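Local atomic coordinates of tautomerase (Bordetella trematum, PDB entry 6VVR), a protein that belongs to the tautomerase enzyme family of the MIF clan and assembles from three copies of a chain built on two beta-alpha-beta units. Residues Leu20-Asp25 / Asn84-Ala89; Ala59-Asn64 / Leu91-Lys96. All blocks are in the same frame, centred on the assembly; numbering follows the deposited sequence.

Contact 1. Residues Leu20-Asp25 / Asn84-Ala89; sequences LKALSD and NQAVSA
Leu23 lays its CD2 methyl over two neighbours on the facing helix, Ala86 and Val87. CD2 lies 3.8 Å from Val87 CG2 and 3.9 Å from Ala86 CB. Leu23 sets off across the interface rather than into it, and its end comes nearer the other helix. CG stands anti to the carbonyl carbon (chi1 -68°). The second torsion (chi2 177°) extends CD1 and leaves CD2 turned aside, where it meets the facing helix. Val87 offers a single branch in return. Its CG2 is anti to its own carbonyl carbon and faces Leu23, and the two side chains pass at a slant. Ala86 points directly at the first helix. Its CB meets Ala22 CB at 4.2 Å and also sits 3.9 Å from the carbonyl oxygen Ala22 O.

The small residues let the backbones come close, with 5.7 Å between Ala22 CA and Ala86 CA. The segment axes approach to 8.9 Å and run nearly antiparallel, at 162°. These are the two long helices of the tautomerase fold, 13-31 and 73-91, which lie side by side on one face of the four-stranded sheet. Leu23 and Val87 are buried, while Ala22 and Ala86 are partly exposed. The contact therefore grades from an apolar inner side to a more open outer one. No hydrogen bond joins the helices here.

Within segment 84-89, Ser88 OG turns back along its own helix and donates to Asn84 O at 2.9 Å. It comes from above the carbonyl plane, and the same oxygen also takes the backbone Ser88 N. Val87 also touches Ala61 of strand 61-68 beneath the helices. On the other helix, Ser24 packs on Ile51 of the second subunit.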
loop_
_atom_site.group_PDB
_atom_site.type_symbol
_atom_site.label_atom_id
_atom_site.label_comp_id
_atom_site.label_asym_id
_atom_site.label_seq_id
_atom_site.Cartn_x
_atom_site.Cartn_y
_atom_site.Cartn_z
ATOM N N LEU A 20 -1.386 15.829 8.909
ATOM C CA LEU A 20 -0.936 14.670 9.678
ATOM C C LEU A 20 -1.530 14.669 11.078
ATOM O O LEU A 20 -2.035 13.645 11.551
ATOM C CB LEU A 20 0.592 14.646 9.748
ATOM C CG LEU A 20 1.324 14.307 8.454
ATOM C CD1 LEU A 20 2.817 14.569 8.614
ATOM C CD2 LEU A 20 1.042 12.857 8.064
ATOM N N LYS A 21 -1.468 15.816 11.765
ATOM C CA LYS A 21 -2.064 15.914 13.091
ATOM C C LYS A 21 -3.569 15.687 13.040
ATOM O O LYS A 21 -4.128 15.007 13.910
ATOM C CB LYS A 21 -1.756 17.279 13.700
ATOM C CG LYS A 21 -0.283 17.515 13.956
ATOM C CD LYS A 21 -0.079 18.827 14.700
ATOM C CE LYS A 21 1.384 19.072 15.013
ATOM N NZ LYS A 21 1.545 20.021 16.162
ATOM N N ALA A 22 -4.248 16.264 12.042
ATOM C CA ALA A 22 -5.697 16.098 11.961
ATOM C C ALA A 22 -6.073 14.649 11.689
ATOM O O ALA A 22 -7.086 14.162 12.197
ATOM C CB ALA A 22 -6.290 17.010 10.887
ATOM N N LEU A 23 -5.281 13.947 10.875
ATOM C CA LEU A 23 -5.572 12.540 10.627
ATOM C C LEU A 23 -5.374 11.720 11.890
ATOM O O LEU A 23 -6.206 10.868 12.227
ATOM C CB LEU A 23 -4.681 12.015 9.506
ATOM C CG LEU A 23 -4.966 12.585 8.116
ATOM C CD1 LEU A 23 -3.947 12.014 7.166
ATOM C CD2 LEU A 23 -6.372 12.233 7.655
ATOM N N SER A 24 -4.286 11.984 12.619
ATOM C CA SER A 24 -4.028 11.233 13.843
ATOM C C SER A 24 -5.152 11.451 14.850
ATOM O O SER A 24 -5.722 10.492 15.383
ATOM C CB SER A 24 -2.673 11.639 14.424
ATOM O OG SER A 24 -2.475 11.058 15.708
ATOM N N ASP A 25 -5.518 12.712 15.091
ATOM C CA ASP A 25 -6.641 12.993 15.988
ATOM C C ASP A 25 -7.941 12.374 15.488
ATOM O O ASP A 25 -8.767 11.924 16.286
ATOM C CB ASP A 25 -6.828 14.498 16.163
ATOM C CG ASP A 25 -7.643 14.836 17.387
ATOM O OD1 ASP A 25 -7.360 14.290 18.485
ATOM O OD2 ASP A 25 -8.609 15.618 17.254
ATOM N N ASN A 84 -12.073 11.250 5.998
ATOM C CA ASN A 84 -12.440 12.037 4.823
ATOM C C ASN A 84 -12.562 13.517 5.178
ATOM O O ASN A 84 -11.999 14.380 4.495
ATOM C CB ASN A 84 -13.743 11.508 4.210
ATOM C CG ASN A 84 -13.830 11.747 2.687
ATOM O OD1 ASN A 84 -14.262 12.813 2.240
ATOM N ND2 ASN A 84 -13.432 10.750 1.897
ATOM N N GLN A 85 -13.275 13.825 6.261
ATOM C CA GLN A 85 -13.450 15.221 6.661
ATOM C C GLN A 85 -12.136 15.859 7.108
ATOM O O GLN A 85 -11.911 17.049 6.848
ATOM C CB GLN A 85 -14.518 15.320 7.760
ATOM C CG GLN A 85 -15.933 14.922 7.277
ATOM C CD GLN A 85 -16.916 14.661 8.419
ATOM O OE1 GLN A 85 -16.523 14.547 9.576
ATOM N NE2 GLN A 85 -18.204 14.538 8.083
ATOM N N ALA A 86 -11.251 15.094 7.755
ATOM C CA ALA A 86 -9.948 15.630 8.139
ATOM C C ALA A 86 -9.136 16.052 6.920
ATOM O O ALA A 86 -8.489 17.108 6.925
ATOM C CB ALA A 86 -9.181 14.597 8.972
ATOM N N VAL A 87 -9.155 15.241 5.859
ATOM C CA VAL A 87 -8.445 15.612 4.636
ATOM C C VAL A 87 -9.076 16.851 4.013
ATOM O O VAL A 87 -8.390 17.835 3.716
ATOM C CB VAL A 87 -8.428 14.443 3.635
ATOM C CG1 VAL A 87 -7.796 14.896 2.320
ATOM C CG2 VAL A 87 -7.686 13.250 4.206
ATOM N N SER A 88 -10.398 16.812 3.790
ATOM C CA SER A 88 -11.080 17.938 3.157
ATOM C C SER A 88 -10.819 19.239 3.902
ATOM O O SER A 88 -10.539 20.272 3.279
ATOM C CB SER A 88 -12.581 17.667 3.077
ATOM O OG SER A 88 -12.821 16.365 2.608
ATOM N N ALA A 89 -10.913 19.216 5.233
ATOM C CA ALA A 89 -10.717 20.443 5.999
ATOM C C ALA A 89 -9.267 20.911 5.941
ATOM O O ALA A 89 -8.996 22.089 5.669
ATOM C CB ALA A 89 -11.158 20.239 7.443
#

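Contact 2. Residues Ala59-Asn64 / Leu91-Lys96; sequences AMALVN and LGMDGK
Met93 reaches from the loop after helix 73-91 to the start of strand 61-68. Its CB points toward that strand. CG is anti to the carbonyl carbon (chi1 -73°), and the chain runs on extended through chi2 to the sulfur. SD lies 3.8 Å from Ala61 CB. The chain then bends at chi3 (68°), and this turns the terminal methyl alongside the strand backbone. CE is 3.9 Å from Ala61 CB. It also comes within 4.1 Å of Met60 C. The sulfur and methyl thus share one small side chain, and the methyl also meets the peptide that leads into it. The contact is apolar, with no hydrogen bond between the segments.

Ala61 points its CB toward the loop, whereas the Met60 side chain sets off away from it. Met60 packs on Met8 of strand 2-8 and on Arg39 of the third subunit. Val87 and Val98 border Met93.

The loop has its own internal order. Gly92 leaves the helix with positive phi and ends it in a Schellman motif. Two residues on, Asp94 turns its carboxylate to the backbone two residues ahead. Asp94 OD1 accepts from Lys96 N at 2.9 Å and nearly straight, 175° at the hydrogen. The donor meets the anti side of the oxygen, tilted out of the carboxylate plane. This is an Asx turn, and it leads into the short 3-10 segment at Gly95 and Lys96. Backbone bonds of Ala61 to Asp97 and Arg99 align the strand beyond the loop. Strand 61-68, helix 73-91 and parallel strand 98-105 form a beta-alpha-beta unit, and the contact packs its helix-to-strand connection against the beginning of its first strand.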
loop_
_atom_site.group_PDB
_atom_site.type_symbol
_atom_site.label_atom_id
_atom_site.label_comp_id
_atom_site.label_asym_id
_atom_site.label_seq_id
_atom_site.Cartn_x
_atom_site.Cartn_y
_atom_site.Cartn_z
ATOM N N ALA A 59 -7.523 16.193 -9.437
ATOM C CA ALA A 59 -7.092 16.176 -8.047
ATOM C C ALA A 59 -7.648 14.955 -7.322
ATOM O O ALA A 59 -8.757 14.489 -7.603
ATOM C CB ALA A 59 -7.530 17.460 -7.343
ATOM N N MET A 60 -6.852 14.421 -6.397
ATOM C CA MET A 60 -7.289 13.337 -5.533
ATOM C C MET A 60 -6.531 13.416 -4.217
ATOM O O MET A 60 -5.457 14.021 -4.121
ATOM C CB MET A 60 -7.080 11.955 -6.180
ATOM C CG MET A 60 -5.633 11.538 -6.382
ATOM S SD MET A 60 -4.943 10.739 -4.903
ATOM C CE MET A 60 -3.268 11.401 -4.939
ATOM N N ALA A 61 -7.118 12.806 -3.197
ATOM C CA ALA A 61 -6.408 12.446 -1.986
ATOM C C ALA A 61 -6.845 11.043 -1.615
ATOM O O ALA A 61 -7.976 10.633 -1.895
ATOM C CB ALA A 61 -6.670 13.418 -0.826
ATOM N N LEU A 62 -5.929 10.299 -1.008
ATOM C CA LEU A 62 -6.181 8.908 -0.660
ATOM C C LEU A 62 -5.582 8.618 0.705
ATOM O O LEU A 62 -4.403 8.903 0.932
ATOM C CB LEU A 62 -5.581 7.969 -1.710
ATOM C CG LEU A 62 -5.685 6.482 -1.372
ATOM C CD1 LEU A 62 -7.155 6.016 -1.399
ATOM C CD2 LEU A 62 -4.822 5.665 -2.327
ATOM N N VAL A 63 -6.390 8.064 1.610
ATOM C CA VAL A 63 -5.920 7.607 2.917
ATOM C C VAL A 63 -6.103 6.095 2.967
ATOM O O VAL A 63 -7.236 5.602 2.945
ATOM C CB VAL A 63 -6.666 8.295 4.077
ATOM C CG1 VAL A 63 -6.099 7.841 5.425
ATOM C CG2 VAL A 63 -6.591 9.829 3.960
ATOM N N ASN A 64 -4.996 5.362 3.029
ATOM C CA ASN A 64 -5.014 3.922 3.237
ATOM C C ASN A 64 -4.753 3.617 4.704
ATOM O O ASN A 64 -3.769 4.106 5.273
ATOM C CB ASN A 64 -3.953 3.237 2.376
ATOM C CG ASN A 64 -4.235 3.360 0.896
ATOM O OD1 ASN A 64 -5.389 3.395 0.472
ATOM N ND2 ASN A 64 -3.173 3.426 0.098
ATOM N N LEU A 91 -6.809 20.378 3.856
ATOM C CA LEU A 91 -6.257 20.722 2.552
ATOM C C LEU A 91 -7.169 21.626 1.733
ATOM O O LEU A 91 -6.818 21.970 0.598
ATOM C CB LEU A 91 -5.956 19.444 1.744
ATOM C CG LEU A 91 -5.026 18.432 2.421
ATOM C CD1 LEU A 91 -4.566 17.365 1.430
ATOM C CD2 LEU A 91 -3.835 19.127 3.051
ATOM N N GLY A 92 -8.319 22.020 2.273
ATOM C CA GLY A 92 -9.246 22.840 1.503
ATOM C C GLY A 92 -9.756 22.130 0.269
ATOM O O GLY A 92 -9.843 22.731 -0.811
ATOM N N MET A 93 -10.060 20.845 0.399
ATOM C CA MET A 93 -10.478 20.013 -0.716
ATOM C C MET A 93 -11.955 19.696 -0.617
ATOM O O MET A 93 -12.537 19.687 0.471
ATOM C CB MET A 93 -9.721 18.687 -0.726
ATOM C CG MET A 93 -8.306 18.760 -1.150
ATOM S SD MET A 93 -7.764 17.056 -1.111
ATOM C CE MET A 93 -8.718 16.360 -2.454
ATOM N N ASP A 94 -12.536 19.378 -1.769
ATOM C CA ASP A 94 -13.879 18.821 -1.819
ATOM C C ASP A 94 -13.843 17.357 -1.391
ATOM O O ASP A 94 -13.015 16.581 -1.877
ATOM C CB ASP A 94 -14.450 18.947 -3.230
ATOM C CG ASP A 94 -15.954 18.733 -3.271
ATOM O OD1 ASP A 94 -16.447 17.802 -2.598
ATOM O OD2 ASP A 94 -16.645 19.499 -3.980
ATOM N N GLY A 95 -14.751 16.984 -0.489
ATOM C CA GLY A 95 -14.782 15.619 0.008
ATOM C C GLY A 95 -15.059 14.588 -1.069
ATOM O O GLY A 95 -14.723 13.410 -0.905
ATOM N N LYS A 96 -15.658 15.007 -2.185
ATOM C CA LYS A 96 -15.899 14.071 -3.276
ATOM C C LYS A 96 -14.603 13.616 -3.938
ATOM O O LYS A 96 -14.603 12.603 -4.651
ATOM C CB LYS A 96 -16.824 14.699 -4.323
ATOM C CG LYS A 96 -16.191 15.849 -5.104
ATOM C CD LYS A 96 -17.054 16.289 -6.291
ATOM C CE LYS A 96 -16.398 17.417 -7.081
ATOM N NZ LYS A 96 -15.269 16.938 -7.933
#

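Overall arrangement
Contacts 1 and 2 lie about 10 Å apart between centres. Their segments alternate along the chain. Contact 1 uses helix 73-91 to join the two helices, while contact 2 takes the loop that follows it and ties that loop to the sheet. A probable hydrogen bond links them directly, Met93 N to Ser88 O at 3.0 Å. Val87 gives a second bridge, for its CG2 lies 3.6 Å from Val63 CG2 on the strand of contact 2. Ser88 OG also packs on Gly95 CA at 3.3 Å. The third subunit reaches both contacts: its Gly115 packs on Asn84, and its Asn114 on Asp94.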